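Local structure of Phenylalanine/tyrosine ammonia-lyase (Rhodosporidium toruloides, 1Y2M) at residues D46-M51 and A286-L291; T40-V45 and D378-H383; D592-W597 and L636-R641. The protein catalyses the non-oxidative deamination of L-phenylalanine and L-tyrosine to trans-cinnamic acid and p-coumaric acid, working as a homotetramer assembled as a dimer of dimers. All coordinates share one frame; numbering follows the deposited sequence.

Contact 1 of 3, residues D46-M51 and A286-L291; sequences DIVEKM and AHMLSL
Val48 and His287 mark the closest backbone approach of two helical segments, their CA atoms 7.1 Å apart. The axes of 46-51 and 286-291 come within 10.5 Å, and their N-to-C directions differ by 128°, so the helices run roughly against each other but steeply crossed. Val48 fills the middle of the interface and divides its two methyls between different partners. CG1, anti to the backbone N (chi1 166°), meets the selenium of Met288, a selenomethionine, with CG1 and SE 3.7 Å apart; a bend at chi2 of Met288 accompanies the turn of its end toward Val48. The other branch, CG2, meets Leu291 tip to tip, CG2 to CD1 3.9 Å, and also touches the base of the histidine side chain, 3.8 Å from His287 CB. The side chains of His287 and Val48 slide past each other in opposite directions, and that of Ile47 crosses the histidine at about a right angle. Ile47 CG2 makes an off-centre CH-pi contact, 4.3 Å from the centroid of the His287 ring and 29° off its normal. Met51, likewise a selenomethionine, adds a looser, oblique chalcogen-aromatic contact through its selenium, SE 4.3 Å from His287 CD2. Both ring nitrogens are occupied outside the two segments: ND1 bonds to Gln44 NE2 and NE2 to His383 ND1. The buried imidazole is thus satisfied at both nitrogens, which would restrict its rotation and hold it against Ile47 and Met51. All six touching residues are buried. The contact seats the short helix 44-52 on the long helix 273-303 near the centre of the chain; helix 368-391 closes the Ile47, Met51 and His287 side, helix 506-560 backs Leu289 from beyond, and Asn708 of helix 708-714 lies against Met288.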
loop_
_atom_site.group_PDB
_atom_site.type_symbol
_atom_site.label_atom_id
_atom_site.label_comp_id
_atom_site.label_asym_id
_atom_site.label_seq_id
_atom_site.Cartn_x
_atom_site.Cartn_y
_atom_site.Cartn_z
ATOM N N ASP B 46 -3.175 -10.227 31.615
ATOM C CA ASP B 46 -4.139 -9.630 32.576
ATOM C C ASP B 46 -5.449 -9.207 31.862
ATOM O O ASP B 46 -6.559 -9.462 32.353
ATOM C CB ASP B 46 -3.583 -8.353 33.243
ATOM C CG ASP B 46 -2.431 -8.606 34.198
ATOM O OD1 ASP B 46 -2.285 -9.772 34.662
ATOM O OD2 ASP B 46 -1.684 -7.610 34.481
ATOM N N ILE B 47 -5.290 -8.543 30.717
ATOM C CA ILE B 47 -6.399 -8.064 29.897
ATOM C C ILE B 47 -7.274 -9.216 29.387
ATOM O O ILE B 47 -8.504 -9.208 29.480
ATOM C CB ILE B 47 -5.868 -7.213 28.718
ATOM C CG1 ILE B 47 -5.359 -5.885 29.306
ATOM C CG2 ILE B 47 -6.958 -7.030 27.658
ATOM C CD1 ILE B 47 -4.583 -4.955 28.350
ATOM N N VAL B 48 -6.606 -10.241 28.870
ATOM C CA VAL B 48 -7.301 -11.428 28.404
ATOM C C VAL B 48 -8.046 -12.152 29.524
ATOM O O VAL B 48 -9.193 -12.570 29.369
ATOM C CB VAL B 48 -6.307 -12.354 27.672
ATOM C CG1 VAL B 48 -6.877 -13.758 27.462
ATOM C CG2 VAL B 48 -5.886 -11.711 26.359
ATOM N N GLU B 49 -7.395 -12.294 30.668
ATOM C CA GLU B 49 -8.007 -13.003 31.766
ATOM C C GLU B 49 -9.314 -12.309 32.143
ATOM O O GLU B 49 -10.324 -12.947 32.370
ATOM C CB GLU B 49 -7.060 -13.001 32.961
ATOM C CG GLU B 49 -7.632 -13.690 34.165
ATOM C CD GLU B 49 -6.662 -13.701 35.347
ATOM O OE1 GLU B 49 -5.904 -12.706 35.532
ATOM O OE2 GLU B 49 -6.669 -14.698 36.103
ATOM N N LYS B 50 -9.296 -10.978 32.150
ATOM C CA LYS B 50 -10.492 -10.258 32.547
ATOM C C LYS B 50 -11.572 -10.400 31.494
ATOM O O LYS B 50 -12.752 -10.562 31.801
ATOM C CB LYS B 50 -10.169 -8.795 32.770
ATOM C CG LYS B 50 -9.238 -8.572 33.961
ATOM C CD LYS B 50 -9.885 -8.950 35.326
ATOM C CE LYS B 50 -8.876 -9.635 36.270
ATOM N NZ LYS B 50 -7.667 -8.784 36.534
HETATM N N MSE B 51 -11.175 -10.363 30.238
HETATM C CA MSE B 51 -12.174 -10.552 29.156
HETATM C C MSE B 51 -12.860 -11.888 29.221
HETATM O O MSE B 51 -14.077 -11.999 29.081
HETATM C CB MSE B 51 -11.517 -10.406 27.771
HETATM C CG MSE B 51 -11.084 -9.035 27.446
HETATM SE SE MSE B 51 -10.916 -8.884 25.445
HETATM C CE MSE B 51 -12.854 -8.492 24.954
ATOM N N ALA B 286 -7.508 -10.695 18.213
ATOM C CA ALA B 286 -6.089 -10.380 18.021
ATOM C C ALA B 286 -5.329 -10.649 19.282
ATOM O O ALA B 286 -4.204 -11.126 19.246
ATOM C CB ALA B 286 -5.912 -8.945 17.573
ATOM N N HIS B 287 -5.905 -10.329 20.435
ATOM C CA HIS B 287 -5.177 -10.595 21.701
ATOM C C HIS B 287 -4.860 -12.078 21.833
ATOM O O HIS B 287 -3.780 -12.494 22.280
ATOM C CB HIS B 287 -6.025 -10.224 22.901
ATOM C CG HIS B 287 -6.101 -8.747 23.211
ATOM N ND1 HIS B 287 -4.991 -7.937 23.338
ATOM C CD2 HIS B 287 -7.172 -7.981 23.545
ATOM C CE1 HIS B 287 -5.389 -6.720 23.685
ATOM N NE2 HIS B 287 -6.711 -6.725 23.829
HETATM N N MSE B 288 -5.849 -12.903 21.467
HETATM C CA MSE B 288 -5.678 -14.354 21.592
HETATM C C MSE B 288 -4.587 -14.857 20.660
HETATM O O MSE B 288 -3.790 -15.717 21.008
HETATM C CB MSE B 288 -6.970 -15.122 21.302
HETATM C CG MSE B 288 -8.150 -14.655 22.054
HETATM SE SE MSE B 288 -7.858 -14.626 24.002
HETATM C CE MSE B 288 -9.512 -13.537 24.377
ATOM N N LEU B 289 -4.545 -14.291 19.453
ATOM C CA LEU B 289 -3.626 -14.726 18.448
ATOM C C LEU B 289 -2.208 -14.257 18.860
ATOM O O LEU B 289 -1.250 -14.958 18.632
ATOM C CB LEU B 289 -4.022 -14.175 17.090
ATOM C CG LEU B 289 -5.246 -14.769 16.418
ATOM C CD1 LEU B 289 -5.633 -13.942 15.209
ATOM C CD2 LEU B 289 -4.984 -16.204 15.992
ATOM N N SER B 290 -2.103 -13.133 19.545
ATOM C CA SER B 290 -0.826 -12.658 20.059
ATOM C C SER B 290 -0.309 -13.637 21.090
ATOM O O SER B 290 0.861 -14.016 21.083
ATOM C CB SER B 290 -1.048 -11.301 20.744
ATOM O OG SER B 290 0.124 -10.844 21.373
ATOM N N LEU B 291 -1.199 -14.102 21.978
ATOM C CA LEU B 291 -0.782 -15.080 23.010
ATOM C C LEU B 291 -0.414 -16.405 22.377
ATOM O O LEU B 291 0.545 -17.065 22.771
ATOM C CB LEU B 291 -1.842 -15.247 24.095
ATOM C CG LEU B 291 -2.068 -14.004 24.986
ATOM C CD1 LEU B 291 -3.084 -14.339 26.102
ATOM C CD2 LEU B 291 -0.784 -13.504 25.601
#

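Contact 2 of 3, residues T40-V45 and D378-H383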
loop_
_atom_site.group_PDB
_atom_site.type_symbol
_atom_site.label_atom_id
_atom_site.label_comp_id
_atom_site.label_asym_id
_atom_site.label_seq_id
_atom_site.Cartn_x
_atom_site.Cartn_y
_atom_site.Cartn_z
ATOM N N THR B 40 4.643 -1.593 33.023
ATOM C CA THR B 40 4.803 -2.932 33.559
ATOM C C THR B 40 3.602 -3.307 34.455
ATOM O O THR B 40 3.467 -4.459 34.878
ATOM C CB THR B 40 6.101 -3.013 34.391
ATOM O OG1 THR B 40 6.126 -1.917 35.324
ATOM C CG2 THR B 40 7.377 -3.005 33.456
ATOM N N GLN B 41 2.733 -2.341 34.744
ATOM C CA GLN B 41 1.627 -2.588 35.676
ATOM C C GLN B 41 0.373 -3.185 35.008
ATOM O O GLN B 41 -0.632 -3.388 35.681
ATOM C CB GLN B 41 1.269 -1.318 36.466
ATOM C CG GLN B 41 0.581 -1.609 37.818
ATOM C CD GLN B 41 1.243 -2.752 38.605
ATOM O OE1 GLN B 41 2.358 -2.604 39.118
ATOM N NE2 GLN B 41 0.555 -3.900 38.689
ATOM N N VAL B 42 0.415 -3.477 33.708
ATOM C CA VAL B 42 -0.685 -4.232 33.107
ATOM C C VAL B 42 -0.142 -5.021 31.953
ATOM O O VAL B 42 0.789 -4.572 31.283
ATOM C CB VAL B 42 -1.795 -3.345 32.597
ATOM C CG1 VAL B 42 -1.359 -2.588 31.307
ATOM C CG2 VAL B 42 -3.093 -4.171 32.390
ATOM N N THR B 43 -0.683 -6.204 31.741
ATOM C CA THR B 43 -0.175 -7.051 30.680
ATOM C C THR B 43 -1.323 -7.527 29.833
ATOM O O THR B 43 -2.490 -7.502 30.238
ATOM C CB THR B 43 0.552 -8.286 31.237
ATOM O OG1 THR B 43 -0.399 -9.074 31.978
ATOM C CG2 THR B 43 1.728 -7.880 32.147
ATOM N N GLN B 44 -0.977 -8.063 28.673
ATOM C CA GLN B 44 -1.967 -8.608 27.773
ATOM C C GLN B 44 -2.642 -9.810 28.415
ATOM O O GLN B 44 -3.846 -9.962 28.332
ATOM C CB GLN B 44 -1.313 -8.967 26.436
ATOM C CG GLN B 44 -2.268 -9.530 25.415
ATOM C CD GLN B 44 -1.636 -9.551 24.054
ATOM O OE1 GLN B 44 -0.553 -10.138 23.915
ATOM N NE2 GLN B 44 -2.276 -8.911 23.037
ATOM N N VAL B 45 -1.869 -10.669 29.088
ATOM C CA VAL B 45 -2.496 -11.765 29.796
ATOM C C VAL B 45 -3.512 -11.270 30.831
ATOM O O VAL B 45 -4.612 -11.854 30.917
ATOM C CB VAL B 45 -1.430 -12.695 30.488
ATOM C CG1 VAL B 45 -2.152 -13.779 31.316
ATOM C CG2 VAL B 45 -0.517 -13.375 29.454
ATOM N N ASP B 378 0.916 -1.883 21.163
ATOM C CA ASP B 378 -0.124 -1.319 20.331
ATOM C C ASP B 378 -1.455 -1.976 20.651
ATOM O O ASP B 378 -2.474 -1.281 20.743
ATOM C CB ASP B 378 0.200 -1.504 18.851
ATOM C CG ASP B 378 1.227 -0.551 18.365
ATOM O OD1 ASP B 378 1.555 0.421 19.073
ATOM O OD2 ASP B 378 1.670 -0.755 17.192
ATOM N N LEU B 379 -1.470 -3.286 20.869
ATOM C CA LEU B 379 -2.738 -3.920 21.205
ATOM C C LEU B 379 -3.281 -3.474 22.571
ATOM O O LEU B 379 -4.477 -3.287 22.734
ATOM C CB LEU B 379 -2.561 -5.423 21.200
ATOM C CG LEU B 379 -2.278 -6.046 19.828
ATOM C CD1 LEU B 379 -1.852 -7.497 19.925
ATOM C CD2 LEU B 379 -3.479 -5.837 18.921
ATOM N N ILE B 380 -2.399 -3.304 23.541
ATOM C CA ILE B 380 -2.817 -2.757 24.844
ATOM C C ILE B 380 -3.336 -1.293 24.761
ATOM O O ILE B 380 -4.317 -0.891 25.411
ATOM C CB ILE B 380 -1.649 -2.871 25.827
ATOM C CG1 ILE B 380 -1.301 -4.351 26.036
ATOM C CG2 ILE B 380 -1.921 -2.140 27.160
ATOM C CD1 ILE B 380 -0.062 -4.546 26.894
ATOM N N HIS B 381 -2.658 -0.502 23.932
ATOM C CA HIS B 381 -3.141 0.856 23.655
ATOM C C HIS B 381 -4.529 0.844 23.009
ATOM O O HIS B 381 -5.486 1.516 23.485
ATOM C CB HIS B 381 -2.138 1.556 22.724
ATOM C CG HIS B 381 -2.434 3.003 22.494
ATOM N ND1 HIS B 381 -3.341 3.434 21.547
ATOM C CD2 HIS B 381 -1.902 4.123 23.043
ATOM C CE1 HIS B 381 -3.360 4.763 21.543
ATOM N NE2 HIS B 381 -2.508 5.200 22.434
ATOM N N ALA B 382 -4.688 0.023 21.983
ATOM C CA ALA B 382 -5.978 -0.105 21.340
ATOM C C ALA B 382 -7.069 -0.498 22.335
ATOM O O ALA B 382 -8.211 0.009 22.286
ATOM C CB ALA B 382 -5.932 -1.105 20.248
ATOM N N HIS B 383 -6.721 -1.384 23.261
ATOM C CA HIS B 383 -7.689 -1.817 24.270
ATOM C C HIS B 383 -8.126 -0.577 25.092
ATOM O O HIS B 383 -9.312 -0.396 25.438
ATOM C CB HIS B 383 -7.048 -2.844 25.217
ATOM C CG HIS B 383 -8.050 -3.700 25.885
ATOM N ND1 HIS B 383 -8.403 -4.930 25.381
ATOM C CD2 HIS B 383 -8.800 -3.507 26.991
ATOM C CE1 HIS B 383 -9.321 -5.464 26.167
ATOM N NE2 HIS B 383 -9.582 -4.620 27.148
#
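The carboxamide of Gln44 meets Leu379 at its nitrogen end, NE2 lying 3.4 Å from Leu379 CD1 and 4.0 Å from Leu379 CB. CG of Gln44 stands anti to the backbone N (chi1 -179°) and the chain stays extended beyond it, the side chain crossing that of Leu379 obliquely. The amide is held by polar partners rather than by that methyl: OE1 bonds to Ser290 OG while NE2 is also hydrogen-bonded, so both its ends are fixed and the group is unlikely to flip. The other flat unit is the peptide link between Thr43 and Gln44. Ile380 packs against it with its terminal methyl, CD1 being 4.0 Å from Gln44 N and 4.4 Å from Thr43 C. That same amide nitrogen bonds to Glu327 OE2, whose negative charge would be favoured at the start of a helix. Thr43 is the N-cap, its OG1 taking up the backbone N of Asp46. Farther out, Val42 CG1 rests 4.2 Å from Ile380 CG2, so the two branches of the isoleucine serve different residues. The nearest CA atoms, those of Gln44 and Ile380, are 6.6 Å apart. Here the incoming loop and first turn of helix 44-52 pack on helix 368-391. Asp378, on another side of that helix, forms a salt bridge with Lys424 of the second subunit, placing the contact close to a subunit interface. Helix 323-336 flanks Thr43 and Ile380, helix 273-303 lies beside Gln44 and Leu379, and helix 416-443 packs against Leu379 and Ala382.

Contact 3 of 3, residues D592-W597 and L636-R641; sequences DLVPRW and LTRQVR
Leu593 carries the contact, reaching between Thr637, Arg638 and Arg641 with its two methyls. CG stands anti to the backbone N (chi1 179°), and from it CD1 meets Thr637 tip to tip, 3.6 Å from Thr637 CG2. CD2 turns to the arginines: it lies 4.0 Å from CG of Arg638 and 3.9 Å from NH1 of Arg641, touching the aliphatic part of one chain and the guanidinium of the other. An alanine in place of Leu593 would probably open a gap between the helices, leaving Thr637 CG2 and the CG of Arg638 without the leucine methyls they pack on. Arg638, exposed to solvent, brings its extended chain across toward the first helix, so that NH2 comes to 3.7 Å from Val594 CG2. Thr637 faces two ways. Its CG2 also lies over one face of the Arg641 guanidinium, offset toward the rim, while its hydroxyl bonds to Ala633 O one turn earlier. A water links OG1 to the indole of Trp597: NE1 donates to it at 3.0 Å, and it donates in turn to Thr637 OG1, also at 3.0 Å. This water sits at the indole edge, in the ring plane, as does Leu593 CD1. The axes of 593-597 and 636-641 approach to 12.2 Å with directions 133° apart, a spacing bridged by side chains and water. The contact joins the first turn of helix 593-611 to the latter part of helix 619-646, which follows it in the chain; Phe544 and Phe548 of helix 506-560 close the Trp597 side, and Asp592 packs on Asp354 of the third subunit.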
loop_
_atom_site.group_PDB
_atom_site.type_symbol
_atom_site.label_atom_id
_atom_site.label_comp_id
_atom_site.label_asym_id
_atom_site.label_seq_id
_atom_site.Cartn_x
_atom_site.Cartn_y
_atom_site.Cartn_z
ATOM N N ASP B 592 16.896 -41.702 3.304
ATOM C CA ASP B 592 16.143 -42.843 3.740
ATOM C C ASP B 592 16.953 -43.609 4.814
ATOM O O ASP B 592 18.188 -43.467 4.924
ATOM C CB ASP B 592 15.811 -43.704 2.557
ATOM C CG ASP B 592 14.602 -43.181 1.750
ATOM O OD1 ASP B 592 14.044 -42.110 2.054
ATOM O OD2 ASP B 592 14.223 -43.866 0.775
ATOM N N LEU B 593 16.238 -44.382 5.624
ATOM C CA LEU B 593 16.795 -44.923 6.852
ATOM C C LEU B 593 18.027 -45.786 6.630
ATOM O O LEU B 593 19.061 -45.587 7.257
ATOM C CB LEU B 593 15.721 -45.686 7.608
ATOM C CG LEU B 593 16.166 -46.333 8.913
ATOM C CD1 LEU B 593 16.484 -45.274 9.915
ATOM C CD2 LEU B 593 15.103 -47.299 9.470
ATOM N N VAL B 594 17.926 -46.725 5.708
ATOM C CA VAL B 594 19.021 -47.654 5.492
ATOM C C VAL B 594 20.286 -46.936 4.982
ATOM O O VAL B 594 21.342 -47.051 5.601
ATOM C CB VAL B 594 18.596 -48.795 4.577
ATOM C CG1 VAL B 594 19.808 -49.681 4.174
ATOM C CG2 VAL B 594 17.541 -49.631 5.316
ATOM N N PRO B 595 20.183 -46.195 3.861
ATOM C CA PRO B 595 21.441 -45.508 3.475
ATOM C C PRO B 595 21.939 -44.468 4.487
ATOM O O PRO B 595 23.149 -44.238 4.533
ATOM C CB PRO B 595 21.101 -44.850 2.123
ATOM C CG PRO B 595 19.607 -44.681 2.144
ATOM C CD PRO B 595 19.120 -45.961 2.876
ATOM N N ARG B 596 21.053 -43.843 5.245
ATOM C CA ARG B 596 21.446 -42.892 6.266
ATOM C C ARG B 596 22.417 -43.512 7.241
ATOM O O ARG B 596 23.435 -42.935 7.579
ATOM C CB ARG B 596 20.231 -42.399 7.033
ATOM C CG ARG B 596 20.598 -41.210 7.910
ATOM C CD ARG B 596 19.412 -40.608 8.604
ATOM N NE ARG B 596 19.756 -39.341 9.250
ATOM C CZ ARG B 596 18.903 -38.677 10.008
ATOM N NH1 ARG B 596 17.679 -39.156 10.176
ATOM N NH2 ARG B 596 19.252 -37.549 10.566
ATOM N N TRP B 597 22.061 -44.683 7.751
ATOM C CA TRP B 597 22.898 -45.310 8.789
ATOM C C TRP B 597 24.200 -45.878 8.236
ATOM O O TRP B 597 25.217 -45.845 8.904
ATOM C CB TRP B 597 22.091 -46.336 9.586
ATOM C CG TRP B 597 21.216 -45.580 10.568
ATOM C CD1 TRP B 597 19.872 -45.402 10.522
ATOM C CD2 TRP B 597 21.691 -44.834 11.680
ATOM N NE1 TRP B 597 19.468 -44.616 11.561
ATOM C CE2 TRP B 597 20.565 -44.256 12.299
ATOM C CE3 TRP B 597 22.967 -44.590 12.218
ATOM C CZ2 TRP B 597 20.678 -43.447 13.434
ATOM C CZ3 TRP B 597 23.073 -43.806 13.363
ATOM C CH2 TRP B 597 21.922 -43.246 13.956
ATOM N N LEU B 636 17.041 -50.511 15.696
ATOM C CA LEU B 636 16.595 -49.745 16.847
ATOM C C LEU B 636 15.608 -48.619 16.447
ATOM O O LEU B 636 14.607 -48.373 17.112
ATOM C CB LEU B 636 17.791 -49.165 17.576
ATOM C CG LEU B 636 17.557 -48.336 18.846
ATOM C CD1 LEU B 636 16.703 -49.096 19.877
ATOM C CD2 LEU B 636 18.895 -47.987 19.473
ATOM N N THR B 637 15.899 -47.934 15.343
ATOM C CA THR B 637 15.010 -46.898 14.852
ATOM C C THR B 637 13.618 -47.476 14.600
ATOM O O THR B 637 12.615 -46.901 15.017
ATOM C CB THR B 637 15.560 -46.286 13.548
ATOM O OG1 THR B 637 16.800 -45.652 13.816
ATOM C CG2 THR B 637 14.602 -45.260 12.997
ATOM N N ARG B 638 13.566 -48.616 13.930
ATOM C CA ARG B 638 12.273 -49.207 13.600
ATOM C C ARG B 638 11.522 -49.548 14.894
ATOM O O ARG B 638 10.305 -49.327 15.000
ATOM C CB ARG B 638 12.457 -50.429 12.708
ATOM C CG ARG B 638 12.936 -50.058 11.331
ATOM C CD ARG B 638 12.828 -51.200 10.346
ATOM N NE ARG B 638 13.334 -50.860 9.007
ATOM C CZ ARG B 638 14.282 -51.526 8.361
ATOM N NH1 ARG B 638 14.848 -52.607 8.892
ATOM N NH2 ARG B 638 14.634 -51.121 7.146
ATOM N N GLN B 639 12.251 -50.049 15.895
ATOM C CA GLN B 639 11.595 -50.468 17.147
ATOM C C GLN B 639 11.079 -49.286 17.952
ATOM O O GLN B 639 9.941 -49.304 18.444
ATOM C CB GLN B 639 12.421 -51.456 17.973
ATOM C CG GLN B 639 13.622 -51.013 18.722
ATOM C CD GLN B 639 14.348 -52.239 19.426
ATOM O OE1 GLN B 639 14.474 -53.329 18.844
ATOM N NE2 GLN B 639 14.812 -52.035 20.654
ATOM N N VAL B 640 11.852 -48.215 17.982
ATOM C CA VAL B 640 11.429 -47.002 18.681
ATOM C C VAL B 640 10.207 -46.358 17.994
ATOM O O VAL B 640 9.259 -45.919 18.659
ATOM C CB VAL B 640 12.581 -45.992 18.786
ATOM C CG1 VAL B 640 12.124 -44.693 19.361
ATOM C CG2 VAL B 640 13.706 -46.597 19.646
ATOM N N ARG B 641 10.227 -46.338 16.669
ATOM C CA ARG B 641 9.066 -45.884 15.944
ATOM C C ARG B 641 7.842 -46.754 16.247
ATOM O O ARG B 641 6.765 -46.232 16.527
ATOM C CB ARG B 641 9.314 -45.935 14.469
ATOM C CG ARG B 641 10.221 -44.837 14.047
ATOM C CD ARG B 641 10.712 -45.116 12.620
ATOM N NE ARG B 641 11.437 -44.009 12.006
ATOM C CZ ARG B 641 11.973 -44.096 10.788
ATOM N NH1 ARG B 641 11.865 -45.202 10.083
ATOM N NH2 ARG B 641 12.554 -43.047 10.258
HETATM O O HOH W 1 17.173 -42.925 12.520
#

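Contacts 1 and 2 are neighbours, their centres about 9 Å apart, and share helix 44-52, which lodges against helix 273-303 in one and helix 368-391 in the other. Along the chain contact 1 is nested within the loop closed by contact 2, so an N-terminal segment is brought against two helices of the aromatic amino acid lyase region. Contact 3 comes wholly after both; its centre is about 44 Å from that of contact 1 and about 49 Å from that of contact 2. It joins two successive helices, 593-611 and 619-646, that run roughly antiparallel, probably in the extra domain that eukaryotic phenylalanine ammonia-lyases add to the histidase-like body, whereas the first pair belongs to the helical core.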